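Local coordinates for protein synthesis inhibitor I (Hordeum vulgare, PDB 4FBC), which belongs to the ribosome-inactivating proteins and acts as an inhibitor of protein synthesis, at residues 26-31 and 186-191; 42-45 and 50-53; 235-240 and 246-251; 260-263 and 268-271. The protein carries 3 engineered substitutions. All coordinates share one frame; numbering follows the deposited sequence.

Contact 1 (26-31 and 186-191); sequences ADYATF and FVAGLL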
loop_
_atom_site.group_PDB
_atom_site.type_symbol
_atom_site.label_atom_id
_atom_site.label_comp_id
_atom_site.label_asym_id
_atom_site.label_seq_id
_atom_site.Cartn_x
_atom_site.Cartn_y
_atom_site.Cartn_z
ATOM N N ALA A 26 8.196 16.991 1.631
ATOM C CA ALA A 26 9.000 16.612 0.483
ATOM C C ALA A 26 9.643 15.244 0.687
ATOM O O ALA A 26 9.702 14.438 -0.237
ATOM C CB ALA A 26 10.070 17.659 0.211
ATOM N N ASP A 27 10.151 15.001 1.892
ATOM C CA ASP A 27 10.767 13.719 2.205
ATOM C C ASP A 27 9.736 12.587 2.208
ATOM O O ASP A 27 10.055 11.451 1.842
ATOM C CB ASP A 27 11.497 13.775 3.555
ATOM C CG ASP A 27 12.751 14.639 3.511
ATOM O OD1 ASP A 27 13.082 15.156 2.426
ATOM O OD2 ASP A 27 13.401 14.789 4.568
ATOM N N TYR A 28 8.513 12.897 2.618
ATOM C CA TYR A 28 7.446 11.896 2.550
ATOM C C TYR A 28 7.159 11.514 1.099
ATOM O O TYR A 28 7.063 10.335 0.763
ATOM C CB TYR A 28 6.180 12.395 3.253
ATOM C CG TYR A 28 4.983 11.492 3.036
ATOM C CD1 TYR A 28 4.794 10.347 3.809
ATOM C CD2 TYR A 28 4.047 11.782 2.058
ATOM C CE1 TYR A 28 3.682 9.522 3.616
ATOM C CE2 TYR A 28 2.940 10.970 1.858
ATOM C CZ TYR A 28 2.773 9.838 2.630
ATOM O OH TYR A 28 1.668 9.044 2.416
ATOM N N ALA A 29 7.044 12.513 0.231
ATOM C CA ALA A 29 6.803 12.265 -1.190
ATOM C C ALA A 29 7.929 11.433 -1.791
ATOM O O ALA A 29 7.687 10.520 -2.582
ATOM C CB ALA A 29 6.649 13.585 -1.943
ATOM N N THR A 30 9.163 11.758 -1.416
ATOM C CA THR A 30 10.338 11.022 -1.881
ATOM C C THR A 30 10.278 9.561 -1.418
ATOM O O THR A 30 10.562 8.636 -2.189
ATOM C CB THR A 30 11.628 11.677 -1.360
ATOM O OG1 THR A 30 11.765 12.970 -1.961
ATOM C CG2 THR A 30 12.844 10.844 -1.702
ATOM N N PHE A 31 9.897 9.378 -0.161
ATOM C CA PHE A 31 9.728 8.046 0.450
ATOM C C PHE A 31 8.697 7.201 -0.315
ATOM O O PHE A 31 8.985 6.067 -0.713
ATOM C CB PHE A 31 9.379 8.249 1.937
ATOM C CG PHE A 31 8.662 7.096 2.600
ATOM C CD1 PHE A 31 9.337 5.929 2.945
ATOM C CD2 PHE A 31 7.322 7.218 2.939
ATOM C CE1 PHE A 31 8.657 4.877 3.583
ATOM C CE2 PHE A 31 6.638 6.177 3.579
ATOM C CZ PHE A 31 7.308 5.018 3.902
ATOM N N PHE A 186 -2.560 13.864 -0.913
ATOM C CA PHE A 186 -3.405 14.273 0.219
ATOM C C PHE A 186 -2.646 14.213 1.552
ATOM O O PHE A 186 -2.673 15.166 2.348
ATOM C CB PHE A 186 -4.677 13.410 0.268
ATOM C CG PHE A 186 -5.528 13.621 1.511
ATOM C CD1 PHE A 186 -6.464 14.644 1.562
ATOM C CD2 PHE A 186 -5.402 12.772 2.607
ATOM C CE1 PHE A 186 -7.254 14.835 2.701
ATOM C CE2 PHE A 186 -6.182 12.959 3.756
ATOM C CZ PHE A 186 -7.108 13.987 3.799
ATOM N N VAL A 187 -1.961 13.100 1.799
ATOM C CA VAL A 187 -1.162 12.970 3.007
ATOM C C VAL A 187 0.000 13.976 3.020
ATOM O O VAL A 187 0.294 14.576 4.052
ATOM C CB VAL A 187 -0.626 11.541 3.186
ATOM C CG1 VAL A 187 0.328 11.478 4.369
ATOM C CG2 VAL A 187 -1.792 10.564 3.378
ATOM N N ALA A 188 0.650 14.167 1.874
ATOM C CA ALA A 188 1.758 15.118 1.790
ATOM C C ALA A 188 1.249 16.508 2.146
ATOM O O ALA A 188 1.978 17.316 2.725
ATOM C CB ALA A 188 2.359 15.122 0.378
ATOM N N GLY A 189 -0.010 16.772 1.806
ATOM C CA GLY A 189 -0.627 18.068 2.047
ATOM C C GLY A 189 -0.927 18.341 3.505
ATOM O O GLY A 189 -1.111 19.500 3.895
ATOM N N LEU A 190 -0.987 17.282 4.309
ATOM C CA LEU A 190 -1.239 17.404 5.745
ATOM C C LEU A 190 0.048 17.582 6.551
ATOM O O LEU A 190 -0.000 17.939 7.732
ATOM C CB LEU A 190 -1.997 16.179 6.264
ATOM C CG LEU A 190 -3.372 15.906 5.655
ATOM C CD1 LEU A 190 -3.942 14.594 6.215
ATOM C CD2 LEU A 190 -4.337 17.063 5.895
ATOM N N LEU A 191 1.193 17.324 5.921
ATOM C CA LEU A 191 2.481 17.385 6.613
ATOM C C LEU A 191 3.110 18.761 6.458
ATOM O O LEU A 191 3.340 19.218 5.338
ATOM C CB LEU A 191 3.430 16.314 6.075
ATOM C CG LEU A 191 2.873 14.894 6.213
ATOM C CD1 LEU A 191 3.848 13.882 5.672
ATOM C CD2 LEU A 191 2.527 14.595 7.666
#
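Two helices of the ribosome-inactivating protein fold meet where Tyr28 of helix 25-39 packs on Val187 and Ala188 of helix 181-190 and on Leu191, which follows in the chain. Tyr28 is the residue of 26-31 that reaches across. Its CG is anti to the backbone N (chi1 171°), which carries the ring out toward the second helix. Val187 and Leu191 each cross the tyrosine at about a right angle. The phenol end meets Val187: CG1 of Val187 is 3.4 Å from Tyr28 CZ and also 3.4 Å from Tyr28 OH. At the root of the side chain, Leu191 CD1 lies 3.7 Å from Tyr28 CB. Ala188 fills the stretch between them, with its CB 4.1 Å from Tyr28 CD2. These three approaches are apolar and mostly buried. The hydroxyl is satisfied from a third helix, by a hydrogen bond to Met173 O of helix 157-179. That helix also receives the side chains of Val187, on Met173, and Tyr28, on Ala177. Ser25 OG adds a polar tie through Ala188 O. This is helix-helix packing of the ribosome-inactivating protein fold, with Tyr28 set between helices 25-39, 157-179 and 181-190 and its hydroxyl bonded to a main-chain carbonyl.

Contact 2 (42-45 and 50-53); sequences PAHF and PVLP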
loop_
_atom_site.group_PDB
_atom_site.type_symbol
_atom_site.label_atom_id
_atom_site.label_comp_id
_atom_site.label_asym_id
_atom_site.label_seq_id
_atom_site.Cartn_x
_atom_site.Cartn_y
_atom_site.Cartn_z
ATOM N N PRO A 42 10.180 -3.268 -14.408
ATOM C CA PRO A 42 10.812 -2.316 -15.334
ATOM C C PRO A 42 10.401 -2.539 -16.794
ATOM O O PRO A 42 10.569 -1.634 -17.614
ATOM C CB PRO A 42 12.320 -2.579 -15.148
ATOM C CG PRO A 42 12.445 -3.260 -13.818
ATOM C CD PRO A 42 11.170 -4.072 -13.669
ATOM N N ALA A 43 9.851 -3.719 -17.102
ATOM C CA ALA A 43 9.420 -4.067 -18.455
ATOM C C ALA A 43 7.960 -3.730 -18.748
ATOM O O ALA A 43 7.473 -3.978 -19.855
ATOM C CB ALA A 43 9.670 -5.567 -18.727
ATOM N N HIS A 44 7.255 -3.182 -17.765
ATOM C CA HIS A 44 5.822 -2.959 -17.935
ATOM C C HIS A 44 5.346 -1.685 -17.240
ATOM O O HIS A 44 5.156 -1.660 -16.016
ATOM C CB HIS A 44 5.035 -4.172 -17.399
ATOM C CG HIS A 44 3.572 -4.142 -17.724
ATOM N ND1 HIS A 44 2.646 -4.918 -17.059
ATOM C CD2 HIS A 44 2.882 -3.428 -18.641
ATOM C CE1 HIS A 44 1.444 -4.684 -17.558
ATOM N NE2 HIS A 44 1.558 -3.786 -18.521
ATOM N N PHE A 45 5.164 -0.627 -18.028
ATOM C CA PHE A 45 4.531 0.596 -17.543
ATOM C C PHE A 45 3.222 0.782 -18.287
ATOM O O PHE A 45 3.034 0.219 -19.363
ATOM C CB PHE A 45 5.413 1.813 -17.858
ATOM C CG PHE A 45 6.635 1.925 -17.011
ATOM C CD1 PHE A 45 7.742 1.117 -17.255
ATOM C CD2 PHE A 45 6.709 2.890 -16.016
ATOM C CE1 PHE A 45 8.896 1.246 -16.475
ATOM C CE2 PHE A 45 7.852 3.021 -15.229
ATOM C CZ PHE A 45 8.947 2.192 -15.463
ATOM N N PRO A 50 4.152 3.072 -13.171
ATOM C CA PRO A 50 4.683 1.714 -12.985
ATOM C C PRO A 50 3.582 0.661 -12.764
ATOM O O PRO A 50 2.508 0.972 -12.236
ATOM C CB PRO A 50 5.568 1.852 -11.742
ATOM C CG PRO A 50 4.939 2.968 -10.949
ATOM C CD PRO A 50 4.394 3.933 -12.001
ATOM N N VAL A 51 3.840 -0.572 -13.193
ATOM C CA VAL A 51 2.908 -1.683 -12.954
ATOM C C VAL A 51 3.675 -2.715 -12.155
ATOM O O VAL A 51 4.845 -2.956 -12.427
ATOM C CB VAL A 51 2.424 -2.329 -14.273
ATOM C CG1 VAL A 51 1.401 -3.442 -13.991
ATOM C CG2 VAL A 51 1.816 -1.274 -15.202
ATOM N N LEU A 52 3.028 -3.295 -11.153
ATOM C CA LEU A 52 3.634 -4.354 -10.368
ATOM C C LEU A 52 3.811 -5.569 -11.265
ATOM O O LEU A 52 3.052 -5.755 -12.221
ATOM C CB LEU A 52 2.727 -4.710 -9.191
ATOM C CG LEU A 52 2.700 -3.706 -8.040
ATOM C CD1 LEU A 52 1.403 -3.823 -7.246
ATOM C CD2 LEU A 52 3.885 -3.986 -7.146
ATOM N N PRO A 53 4.820 -6.395 -10.968
ATOM C CA PRO A 53 4.847 -7.707 -11.628
ATOM C C PRO A 53 3.630 -8.526 -11.179
ATOM O O PRO A 53 3.064 -8.244 -10.109
ATOM C CB PRO A 53 6.136 -8.336 -11.092
ATOM C CG PRO A 53 6.334 -7.708 -9.730
ATOM C CD PRO A 53 5.765 -6.294 -9.838
HETATM O O HOH W 1 3.792 -6.437 -14.774
HETATM O O HOH W 2 6.851 -0.246 -14.127
#
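The His44 ring carries Val51 on one face: CG2 of Val51 sits 4.0 Å from the ring centroid, almost exactly on the ring normal, a CH-pi contact. Water 1 lies at the imidazole edge, in plane, 3.0 Å from His44 ND1. It donates to Leu52 O at 2.7 Å and so links the segments. The Phe45 ring has water 2 over the centre of one face, 3.3 Å above the plane, and Pro42 O at its edge. Phe45 CD2 also comes 3.8 Å from Pro50 N. CG of His44 is anti to its N (chi1 -171°), which sets the imidazole face toward Val51, the two side chains crossing at a slant, with Val51 CG1 near His44 ND1. Val51 N gives His44 O a weak hydrogen bond of 3.3 Å, bent to 132°. Water 2 bridges the same two atoms, donating to His44 O at 2.9 Å and sharing the N-H of Val51. His44 also touches Leu222 of helix 214-225. Phe45 and Pro50 form an antiparallel non-hydrogen-bonded pair with diverging side chains. This is the base of a short beta-hairpin, strands 45-46 and 49-50, whose open end is joined by one weak, bent backbone bond and a bridging water.

Contact 3 (235-240 and 246-251); sequences AKFAPI and RTAVQA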
loop_
_atom_site.group_PDB
_atom_site.type_symbol
_atom_site.label_atom_id
_atom_site.label_comp_id
_atom_site.label_asym_id
_atom_site.label_seq_id
_atom_site.Cartn_x
_atom_site.Cartn_y
_atom_site.Cartn_z
ATOM N N ALA A 235 -8.724 1.122 -27.888
ATOM C CA ALA A 235 -9.740 1.047 -26.847
ATOM C C ALA A 235 -9.778 2.364 -26.080
ATOM O O ALA A 235 -8.731 2.943 -25.779
ATOM C CB ALA A 235 -9.454 -0.107 -25.908
ATOM N N LYS A 236 -10.980 2.845 -25.783
ATOM C CA LYS A 236 -11.131 4.083 -25.023
ATOM C C LYS A 236 -11.328 3.760 -23.551
ATOM O O LYS A 236 -11.903 2.724 -23.209
ATOM C CB LYS A 236 -12.318 4.897 -25.538
ATOM C CG LYS A 236 -12.193 5.345 -26.987
ATOM C CD LYS A 236 -13.495 5.967 -27.486
ATOM C CE LYS A 236 -13.431 6.273 -28.979
ATOM N NZ LYS A 236 -13.313 5.030 -29.802
ATOM N N PHE A 237 -10.843 4.642 -22.682
ATOM C CA PHE A 237 -10.991 4.452 -21.247
ATOM C C PHE A 237 -12.461 4.450 -20.839
ATOM O O PHE A 237 -13.231 5.323 -21.251
ATOM C CB PHE A 237 -10.232 5.547 -20.481
ATOM C CG PHE A 237 -10.204 5.339 -18.990
ATOM C CD1 PHE A 237 -9.261 4.497 -18.410
ATOM C CD2 PHE A 237 -11.122 5.980 -18.162
ATOM C CE1 PHE A 237 -9.235 4.293 -17.035
ATOM C CE2 PHE A 237 -11.099 5.782 -16.787
ATOM C CZ PHE A 237 -10.160 4.943 -16.222
ATOM N N ALA A 238 -12.853 3.463 -20.040
ATOM C CA ALA A 238 -14.212 3.411 -19.510
ATOM C C ALA A 238 -14.280 4.149 -18.177
ATOM O O ALA A 238 -13.705 3.697 -17.187
ATOM C CB ALA A 238 -14.664 1.964 -19.344
ATOM N N PRO A 239 -15.004 5.281 -18.142
ATOM C CA PRO A 239 -15.045 6.129 -16.941
ATOM C C PRO A 239 -15.461 5.392 -15.676
ATOM O O PRO A 239 -16.273 4.456 -15.707
ATOM C CB PRO A 239 -16.120 7.172 -17.279
ATOM C CG PRO A 239 -16.160 7.220 -18.759
ATOM C CD PRO A 239 -15.838 5.821 -19.231
ATOM N N ILE A 240 -14.899 5.824 -14.556
ATOM C CA ILE A 240 -15.325 5.327 -13.258
ATOM C C ILE A 240 -15.729 6.569 -12.465
ATOM O O ILE A 240 -14.916 7.177 -11.758
ATOM C CB ILE A 240 -14.206 4.525 -12.553
ATOM C CG1 ILE A 240 -13.684 3.407 -13.462
ATOM C CG2 ILE A 240 -14.702 3.931 -11.243
ATOM C CD1 ILE A 240 -12.555 2.589 -12.832
ATOM N N ARG A 246 -12.582 10.009 -15.236
ATOM C CA ARG A 246 -13.330 9.867 -16.479
ATOM C C ARG A 246 -12.459 9.560 -17.690
ATOM O O ARG A 246 -12.955 9.062 -18.695
ATOM C CB ARG A 246 -14.126 11.136 -16.755
ATOM C CG ARG A 246 -15.243 11.359 -15.774
ATOM C CD ARG A 246 -16.121 12.477 -16.267
ATOM N NE ARG A 246 -17.124 12.845 -15.280
ATOM C CZ ARG A 246 -17.809 13.982 -15.311
ATOM N NH1 ARG A 246 -17.588 14.865 -16.281
ATOM N NH2 ARG A 246 -18.709 14.239 -14.370
ATOM N N THR A 247 -11.167 9.875 -17.610
ATOM C CA THR A 247 -10.282 9.685 -18.758
ATOM C C THR A 247 -9.016 8.928 -18.383
ATOM O O THR A 247 -8.676 8.812 -17.204
ATOM C CB THR A 247 -9.836 11.029 -19.372
ATOM O OG1 THR A 247 -8.991 11.717 -18.436
ATOM C CG2 THR A 247 -11.042 11.903 -19.735
ATOM N N ALA A 248 -8.320 8.427 -19.396
ATOM C CA ALA A 248 -7.046 7.742 -19.190
ATOM C C ALA A 248 -6.009 8.675 -18.559
ATOM O O ALA A 248 -5.256 8.263 -17.667
ATOM C CB ALA A 248 -6.522 7.180 -20.506
ATOM N N VAL A 249 -5.970 9.928 -19.009
ATOM C CA VAL A 249 -5.030 10.895 -18.430
ATOM C C VAL A 249 -5.323 11.107 -16.941
ATOM O O VAL A 249 -4.408 11.179 -16.118
ATOM C CB VAL A 249 -4.994 12.231 -19.204
ATOM C CG1 VAL A 249 -4.327 13.306 -18.377
ATOM C CG2 VAL A 249 -4.247 12.064 -20.525
ATOM N N GLN A 250 -6.600 11.158 -16.577
ATOM C CA GLN A 250 -6.947 11.246 -15.166
ATOM C C GLN A 250 -6.567 9.976 -14.410
ATOM O O GLN A 250 -6.102 10.046 -13.273
ATOM C CB GLN A 250 -8.439 11.553 -14.984
ATOM C CG GLN A 250 -8.829 12.975 -15.410
ATOM C CD GLN A 250 -10.327 13.194 -15.375
ATOM O OE1 GLN A 250 -11.091 12.246 -15.200
ATOM N NE2 GLN A 250 -10.756 14.446 -15.531
ATOM N N ALA A 251 -6.760 8.821 -15.045
ATOM C CA ALA A 251 -6.378 7.553 -14.436
ATOM C C ALA A 251 -4.867 7.495 -14.163
ATOM O O ALA A 251 -4.452 7.026 -13.103
ATOM C CB ALA A 251 -6.806 6.385 -15.323
#
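Phe237 is unusual in resting its ring largely on main-chain atoms, those of Arg246, Thr247 and Ala248 just where helix 248-254 begins. The motif there is an N-terminal capping box made by Thr247 and Gln250. Thr247 C lies over one face of the phenyl ring, 3.6 Å from Phe237 CD2. Arg246 O stands at the ring edge, near its plane, also 3.6 Å from Phe237 CD2. The ring points this way because Phe237 CG is anti to the backbone N (chi1 -174°). Its far side reaches the first helical turn, where Phe237 CE1 is 3.6 Å from Ala251 CB. Nearer the backbone, Phe237 CB is 4.1 Å from Ala248 CB. The phenylalanine also touches Ala220 and Thr224, so its side chain meets helix 214-225 as well as the start of helix 248-254. Pro239 extends the contact at the surface, with its CG 3.7 Å from Arg246 O. The long side chain of Arg246 has its polar partner elsewhere, a salt bridge from NE to Glu241. In the capping box, Thr247 OG1 accepts from Gln250 N at 3.1 Å. Gln250 folds back in return, but its bond from Thr247 N is long and weak. The stronger one comes from the residue before: Arg246 N reaches Gln250 OE1 at 2.7 Å, and the donor lies nearly along the C=O axis, at 170°.

Contact 4 (260-263 and 268-271); sequences FVEV and TVAK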
loop_
_atom_site.group_PDB
_atom_site.type_symbol
_atom_site.label_atom_id
_atom_site.label_comp_id
_atom_site.label_asym_id
_atom_site.label_seq_id
_atom_site.Cartn_x
_atom_site.Cartn_y
_atom_site.Cartn_z
ATOM N N PHE A 260 -1.022 -5.635 -11.145
ATOM C CA PHE A 260 -1.070 -6.356 -12.402
ATOM C C PHE A 260 -2.434 -7.039 -12.556
ATOM O O PHE A 260 -2.915 -7.706 -11.642
ATOM C CB PHE A 260 0.045 -7.390 -12.527
ATOM C CG PHE A 260 0.010 -8.117 -13.829
ATOM C CD1 PHE A 260 0.523 -7.529 -14.976
ATOM C CD2 PHE A 260 -0.592 -9.364 -13.923
ATOM C CE1 PHE A 260 0.462 -8.186 -16.202
ATOM C CE2 PHE A 260 -0.657 -10.020 -15.145
ATOM C CZ PHE A 260 -0.132 -9.440 -16.274
ATOM N N VAL A 261 -3.047 -6.853 -13.716
ATOM C CA VAL A 261 -4.278 -7.552 -14.052
ATOM C C VAL A 261 -4.179 -8.138 -15.459
ATOM O O VAL A 261 -3.718 -7.471 -16.393
ATOM C CB VAL A 261 -5.495 -6.609 -14.008
ATOM C CG1 VAL A 261 -6.781 -7.421 -14.214
ATOM C CG2 VAL A 261 -5.556 -5.851 -12.699
ATOM N N GLU A 262 -4.603 -9.387 -15.614
ATOM C CA GLU A 262 -4.716 -9.962 -16.948
ATOM C C GLU A 262 -5.967 -9.431 -17.610
ATOM O O GLU A 262 -7.077 -9.727 -17.164
ATOM C CB GLU A 262 -4.806 -11.486 -16.873
ATOM C CG GLU A 262 -3.534 -12.161 -16.425
ATOM C CD GLU A 262 -3.610 -13.675 -16.543
ATOM O OE1 GLU A 262 -4.524 -14.279 -15.939
ATOM O OE2 GLU A 262 -2.754 -14.261 -17.239
ATOM N N VAL A 263 -5.794 -8.629 -18.655
ATOM C CA VAL A 263 -6.932 -8.123 -19.419
ATOM C C VAL A 263 -6.902 -8.773 -20.804
ATOM O O VAL A 263 -5.831 -9.154 -21.285
ATOM C CB VAL A 263 -6.934 -6.568 -19.512
ATOM C CG1 VAL A 263 -6.900 -5.953 -18.109
ATOM C CG2 VAL A 263 -5.760 -6.065 -20.340
ATOM N N THR A 268 -0.106 -11.827 -20.257
ATOM C CA THR A 268 -0.520 -12.839 -19.305
ATOM C C THR A 268 0.387 -12.761 -18.100
ATOM O O THR A 268 1.452 -12.134 -18.154
ATOM C CB THR A 268 -0.351 -14.239 -19.891
ATOM O OG1 THR A 268 1.006 -14.399 -20.331
ATOM C CG2 THR A 268 -1.306 -14.452 -21.066
ATOM N N VAL A 269 -0.022 -13.418 -17.022
ATOM C CA VAL A 269 0.832 -13.583 -15.854
ATOM C C VAL A 269 2.210 -14.119 -16.248
ATOM O O VAL A 269 3.243 -13.548 -15.862
ATOM C CB VAL A 269 0.170 -14.489 -14.806
ATOM C CG1 VAL A 269 1.182 -14.960 -13.783
ATOM C CG2 VAL A 269 -0.968 -13.720 -14.123
ATOM N N ALA A 270 2.237 -15.183 -17.045
ATOM C CA ALA A 270 3.514 -15.802 -17.396
ATOM C C ALA A 270 4.405 -14.883 -18.226
ATOM O O ALA A 270 5.608 -14.779 -17.972
ATOM C CB ALA A 270 3.303 -17.137 -18.115
ATOM N N LYS A 271 3.827 -14.225 -19.222
ATOM C CA LYS A 271 4.632 -13.363 -20.083
ATOM C C LYS A 271 5.143 -12.125 -19.337
ATOM O O LYS A 271 6.293 -11.730 -19.514
ATOM C CB LYS A 271 3.875 -12.971 -21.359
ATOM C CG LYS A 271 4.790 -12.400 -22.452
ATOM C CD LYS A 271 5.861 -13.430 -22.839
ATOM C CE LYS A 271 6.738 -12.981 -24.005
ATOM N NZ LYS A 271 7.565 -14.129 -24.535
#
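Hydrogen bonding comes first: Val269 N, at the start of helix 269-278, donates to Glu262 OE2 at 2.9 Å, with a nearly straight angle of 168°. The amide does not lie in the carboxylate plane but meets OE2 from above it, 37° out. The glutamate reaches this amide with CG anti to its own carbonyl carbon (chi1 -69°) and an extended chain beyond. Two residues further on, Lys271 N donates to Thr268 OG1 at 3.0 Å. Thr268 is the N-cap residue, and its hydroxyl lies between its own N and carbonyl carbon, facing the first turn. Two amides at the helix start are therefore taken up by side chains.

The charge of Glu262 probably suits this place, since a carboxylate facing a helix N-terminus would be favoured by the helix dipole. Lys271 NZ has its own salt bridge, to Glu274 within the same helix.

Van der Waals packing completes the group. Val269 CG2 is 3.6 Å from Glu262 CD, and the two side chains cross at about a right angle. The apolar pair is Phe260 with Val269: they cross at a slant, with Phe260 CE2 3.9 Å from Val269 CG2. Phe260 CZ is 3.6 Å from Thr268 O. Pro54 touches both Phe260 and Val269. On the other side of the segment, Val261 packs on helix 214-225.

The arrangement is typical of a capped helix N-terminus: an N-cap threonine serves the first turn, and a glutamate from the preceding loop takes the first amide.

From the N terminus, helix 25-39 opens contact 1, which closes only at 186-191, after most of the main sheet and helices 119-123, 136-147 and 157-179. Contact 2 is nested inside this loop and closes the short hairpin that follows helix 25-39. Contacts 3 and 4 follow in series, and none of the four cross. Contact 3 folds the loop after helix 214-225 onto the start of helix 248-254. Contact 4 folds the next loop onto the C-terminal helix 269-278. Contacts 2 and 4 touch through Phe260, which packs against Leu52 O and His44, so the segments flanking the hairpin meet the C-terminal part. Contact 1 lies across the chain's centre from contact 4, centres about 32 Å apart.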